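PDB 1LRZ: aminoacyltransferase FemA from Staphylococcus aureus, which adds glycines 2 and 3 of the pentaglycine bridge of staphylococcal peptidoglycan, taking them from glycyl-tRNA. Local coordinates for residues F245-R256 with N293-Q304. Residues are numbered along the deposited sequence; the frame is centred on the assembly and turned at random.
Sequences FDEYIKELNEER and NEQKIEEGKRLQ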
# COMPACT_ATOMS: atom_id res chain seq x y z
N PHE A 245 -18.69 -18.32 -10.43
CA PHE A 245 -19.26 -19.62 -10.15
C PHE A 245 -19.32 -20.62 -11.29
O PHE A 245 -19.05 -21.80 -11.06
CB PHE A 245 -20.61 -19.45 -9.46
CG PHE A 245 -20.48 -18.93 -8.04
CD1 PHE A 245 -20.92 -17.66 -7.70
CD2 PHE A 245 -19.84 -19.71 -7.07
CE1 PHE A 245 -20.72 -17.15 -6.42
CE2 PHE A 245 -19.64 -19.20 -5.78
CZ PHE A 245 -20.08 -17.92 -5.46
N ASP A 246 -19.64 -20.19 -12.50
CA ASP A 246 -19.66 -21.14 -13.61
C ASP A 246 -18.30 -21.81 -13.76
O ASP A 246 -18.21 -23.02 -13.93
CB ASP A 246 -20.01 -20.46 -14.94
CG ASP A 246 -21.49 -20.17 -15.06
OD1 ASP A 246 -22.29 -20.94 -14.48
OD2 ASP A 246 -21.85 -19.19 -15.74
N GLU A 247 -17.23 -21.02 -13.70
CA GLU A 247 -15.89 -21.59 -13.85
C GLU A 247 -15.51 -22.42 -12.63
O GLU A 247 -14.88 -23.47 -12.75
CB GLU A 247 -14.87 -20.46 -14.06
CG GLU A 247 -15.23 -19.55 -15.24
CD GLU A 247 -14.15 -18.53 -15.56
OE1 GLU A 247 -13.65 -17.87 -14.62
OE2 GLU A 247 -13.81 -18.38 -16.75
N TYR A 248 -15.92 -21.96 -11.45
CA TYR A 248 -15.63 -22.67 -10.20
C TYR A 248 -16.31 -24.04 -10.21
O TYR A 248 -15.67 -25.08 -10.00
CB TYR A 248 -16.14 -21.83 -9.03
CG TYR A 248 -16.00 -22.45 -7.66
CD1 TYR A 248 -14.76 -22.88 -7.19
CD2 TYR A 248 -17.09 -22.52 -6.81
CE1 TYR A 248 -14.62 -23.36 -5.89
CE2 TYR A 248 -16.96 -22.99 -5.51
CZ TYR A 248 -15.73 -23.41 -5.05
OH TYR A 248 -15.62 -23.84 -3.75
N ILE A 249 -17.61 -24.04 -10.48
CA ILE A 249 -18.38 -25.27 -10.53
C ILE A 249 -17.84 -26.20 -11.62
O ILE A 249 -17.82 -27.42 -11.44
CB ILE A 249 -19.88 -24.98 -10.76
CG1 ILE A 249 -20.41 -24.13 -9.59
CG2 ILE A 249 -20.66 -26.28 -10.88
CD1 ILE A 249 -21.81 -23.56 -9.81
N LYS A 250 -17.40 -25.64 -12.74
CA LYS A 250 -16.85 -26.46 -13.82
C LYS A 250 -15.61 -27.20 -13.34
O LYS A 250 -15.47 -28.40 -13.55
CB LYS A 250 -16.49 -25.62 -15.04
CG LYS A 250 -15.72 -26.40 -16.10
CD LYS A 250 -15.34 -25.55 -17.31
CE LYS A 250 -14.77 -26.42 -18.43
NZ LYS A 250 -14.42 -25.64 -19.66
N GLU A 251 -14.71 -26.46 -12.69
CA GLU A 251 -13.48 -27.04 -12.15
C GLU A 251 -13.79 -28.16 -11.16
O GLU A 251 -13.16 -29.21 -11.18
CB GLU A 251 -12.64 -25.96 -11.45
CG GLU A 251 -11.85 -25.04 -12.38
CD GLU A 251 -11.43 -23.73 -11.71
OE1 GLU A 251 -11.05 -23.74 -10.52
OE2 GLU A 251 -11.48 -22.67 -12.39
N LEU A 252 -14.76 -27.92 -10.28
CA LEU A 252 -15.13 -28.93 -9.29
C LEU A 252 -15.65 -30.20 -9.96
O LEU A 252 -15.37 -31.31 -9.51
CB LEU A 252 -16.18 -28.38 -8.32
CG LEU A 252 -15.67 -27.36 -7.30
CD1 LEU A 252 -16.83 -26.71 -6.58
CD2 LEU A 252 -14.73 -28.05 -6.31
N ASN A 253 -16.41 -30.04 -11.04
CA ASN A 253 -16.94 -31.22 -11.72
C ASN A 253 -15.83 -31.99 -12.40
O ASN A 253 -15.86 -33.22 -12.44
CB ASN A 253 -18.03 -30.83 -12.71
CG ASN A 253 -19.38 -30.71 -12.04
OD1 ASN A 253 -19.87 -31.67 -11.44
ND2 ASN A 253 -20.00 -29.54 -12.14
N GLU A 254 -14.83 -31.28 -12.90
CA GLU A 254 -13.72 -31.94 -13.56
C GLU A 254 -12.93 -32.73 -12.52
O GLU A 254 -12.45 -33.83 -12.79
CB GLU A 254 -12.85 -30.91 -14.27
CG GLU A 254 -13.68 -30.06 -15.23
CD GLU A 254 -12.86 -29.13 -16.09
OE1 GLU A 254 -12.09 -28.31 -15.53
OE2 GLU A 254 -12.99 -29.21 -17.34
N GLU A 255 -12.82 -32.16 -11.32
CA GLU A 255 -12.10 -32.84 -10.25
C GLU A 255 -12.93 -34.04 -9.81
O GLU A 255 -12.39 -35.10 -9.50
CB GLU A 255 -11.87 -31.88 -9.07
CG GLU A 255 -11.16 -30.59 -9.49
CD GLU A 255 -10.90 -29.65 -8.33
OE1 GLU A 255 -11.82 -29.43 -7.50
OE2 GLU A 255 -9.77 -29.10 -8.25
N ARG A 256 -14.25 -33.88 -9.80
CA ARG A 256 -15.14 -34.97 -9.40
C ARG A 256 -15.01 -36.17 -10.35
O ARG A 256 -14.98 -37.32 -9.90
CB ARG A 256 -16.59 -34.50 -9.36
CG ARG A 256 -17.51 -35.54 -8.73
CD ARG A 256 -18.92 -35.04 -8.53
NE ARG A 256 -19.66 -35.99 -7.70
CZ ARG A 256 -19.55 -36.08 -6.38
NH1 ARG A 256 -18.74 -35.25 -5.71
NH2 ARG A 256 -20.21 -37.01 -5.73
N ASN A 293 -16.39 -32.75 -2.12
CA ASN A 293 -16.50 -32.14 -3.44
C ASN A 293 -17.97 -31.81 -3.73
O ASN A 293 -18.28 -30.73 -4.23
CB ASN A 293 -15.95 -33.10 -4.51
CG ASN A 293 -16.17 -32.60 -5.92
OD1 ASN A 293 -15.35 -31.87 -6.48
ND2 ASN A 293 -17.30 -32.98 -6.51
N GLU A 294 -18.86 -32.74 -3.39
CA GLU A 294 -20.28 -32.55 -3.62
C GLU A 294 -20.82 -31.34 -2.85
O GLU A 294 -21.59 -30.54 -3.40
CB GLU A 294 -21.04 -33.81 -3.21
CG GLU A 294 -22.54 -33.70 -3.42
CD GLU A 294 -23.24 -35.02 -3.17
OE1 GLU A 294 -23.11 -35.56 -2.05
OE2 GLU A 294 -23.92 -35.52 -4.10
N GLN A 295 -20.43 -31.21 -1.59
CA GLN A 295 -20.87 -30.09 -0.78
C GLN A 295 -20.33 -28.79 -1.33
O GLN A 295 -21.00 -27.76 -1.26
CB GLN A 295 -20.44 -30.26 0.69
CG GLN A 295 -21.25 -31.30 1.43
CD GLN A 295 -20.84 -31.44 2.89
OE1 GLN A 295 -20.88 -30.47 3.66
NE2 GLN A 295 -20.46 -32.66 3.29
N LYS A 296 -19.12 -28.81 -1.89
CA LYS A 296 -18.57 -27.58 -2.46
C LYS A 296 -19.42 -27.16 -3.66
O LYS A 296 -19.71 -25.97 -3.84
CB LYS A 296 -17.13 -27.78 -2.91
CG LYS A 296 -16.08 -27.64 -1.82
CD LYS A 296 -14.70 -27.72 -2.48
CE LYS A 296 -13.58 -27.83 -1.48
NZ LYS A 296 -12.32 -28.22 -2.19
N ILE A 297 -19.80 -28.13 -4.49
CA ILE A 297 -20.62 -27.85 -5.66
C ILE A 297 -21.96 -27.28 -5.22
O ILE A 297 -22.41 -26.25 -5.74
CB ILE A 297 -20.82 -29.13 -6.51
CG1 ILE A 297 -19.48 -29.53 -7.15
CG2 ILE A 297 -21.86 -28.89 -7.59
CD1 ILE A 297 -19.51 -30.82 -7.95
N GLU A 298 -22.60 -27.92 -4.24
CA GLU A 298 -23.89 -27.44 -3.74
C GLU A 298 -23.76 -26.02 -3.19
O GLU A 298 -24.63 -25.19 -3.43
CB GLU A 298 -24.42 -28.37 -2.65
CG GLU A 298 -24.47 -29.82 -3.06
CD GLU A 298 -25.12 -30.72 -2.02
OE1 GLU A 298 -24.82 -30.55 -0.81
OE2 GLU A 298 -25.92 -31.60 -2.41
N GLU A 299 -22.68 -25.74 -2.46
CA GLU A 299 -22.51 -24.38 -1.92
C GLU A 299 -22.34 -23.39 -3.07
O GLU A 299 -22.88 -22.29 -3.03
CB GLU A 299 -21.28 -24.28 -1.00
CG GLU A 299 -21.11 -22.86 -0.41
CD GLU A 299 -19.78 -22.63 0.31
OE1 GLU A 299 -19.65 -21.61 1.02
OE2 GLU A 299 -18.85 -23.47 0.17
N GLY A 300 -21.58 -23.78 -4.09
CA GLY A 300 -21.37 -22.90 -5.22
C GLY A 300 -22.67 -22.55 -5.92
O GLY A 300 -22.93 -21.38 -6.25
N LYS A 301 -23.51 -23.56 -6.14
CA LYS A 301 -24.78 -23.33 -6.80
C LYS A 301 -25.68 -22.43 -5.97
O LYS A 301 -26.35 -21.54 -6.51
CB LYS A 301 -25.47 -24.67 -7.08
CG LYS A 301 -24.77 -25.44 -8.18
CD LYS A 301 -25.40 -26.80 -8.41
CE LYS A 301 -24.72 -27.53 -9.56
NZ LYS A 301 -25.26 -28.92 -9.72
N ARG A 302 -25.69 -22.63 -4.66
CA ARG A 302 -26.52 -21.81 -3.78
C ARG A 302 -26.05 -20.35 -3.79
O ARG A 302 -26.87 -19.43 -3.89
CB ARG A 302 -26.49 -22.36 -2.36
CG ARG A 302 -27.34 -21.56 -1.37
CD ARG A 302 -27.24 -22.12 0.03
NE ARG A 302 -25.85 -22.14 0.48
CZ ARG A 302 -25.14 -21.05 0.75
NH1 ARG A 302 -23.88 -21.18 1.15
NH2 ARG A 302 -25.68 -19.85 0.65
N LEU A 303 -24.74 -20.13 -3.69
CA LEU A 303 -24.21 -18.77 -3.70
C LEU A 303 -24.45 -18.09 -5.04
O LEU A 303 -24.80 -16.91 -5.10
CB LEU A 303 -22.71 -18.76 -3.38
CG LEU A 303 -22.30 -19.10 -1.94
CD1 LEU A 303 -20.79 -19.22 -1.87
CD2 LEU A 303 -22.80 -18.03 -0.97
N GLN A 304 -24.29 -18.85 -6.12
CA GLN A 304 -24.49 -18.33 -7.47
C GLN A 304 -25.93 -17.83 -7.63
O GLN A 304 -26.16 -16.76 -8.18
CB GLN A 304 -24.20 -19.41 -8.51
CG GLN A 304 -24.30 -18.93 -9.95
CD GLN A 304 -24.09 -20.05 -10.97
OE1 GLN A 304 -23.46 -19.84 -12.01
NE2 GLN A 304 -24.63 -21.23 -10.67
O HOH W 1 -18.10 -24.06 -2.67
O HOH W 2 -22.88 -29.48 -11.47
O HOH W 3 -20.40 -37.60 -2.85
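I249 and I297 interlock as knobs into holes across two antiparallel helix segments whose axes approach to 9.8 Å at 164°, the geometry of an antiparallel coiled coil. I249 enters the hole formed by I297, G300, K301 and Q304, with CD1 3.9 Å from K301 CG. I297 sits among I249, L252, N253 and R256, and its CG1 lies 3.7 Å from L252 CB. L252 CD1 also meets K296 CB at 3.8 Å.

Aromatic packing takes over toward F245 and Q304. One face of the F245 ring receives G300 O, 3.6 Å above the plane near the rim, while F245 CZ touches L303 CB at 3.5 Å. The Y248 ring turns an edge to G300 CA; with CG trans to the backbone N (chi1 177°), its hydroxyl reaches a water that it shares with K296 O and E299 OE2.

Further polar links involve N253 and R256. A second water joins N253 ND2 to K301 NZ. The extended R256 side chain passes N293, and its NH1 is hydrogen-bonded to L290 O, one turn before 293-304.

Both segments form the base of the helical hairpin 245-272/277-307, which projects from the sheet between strands 236-244 and 310-320, themselves adjacent and antiparallel.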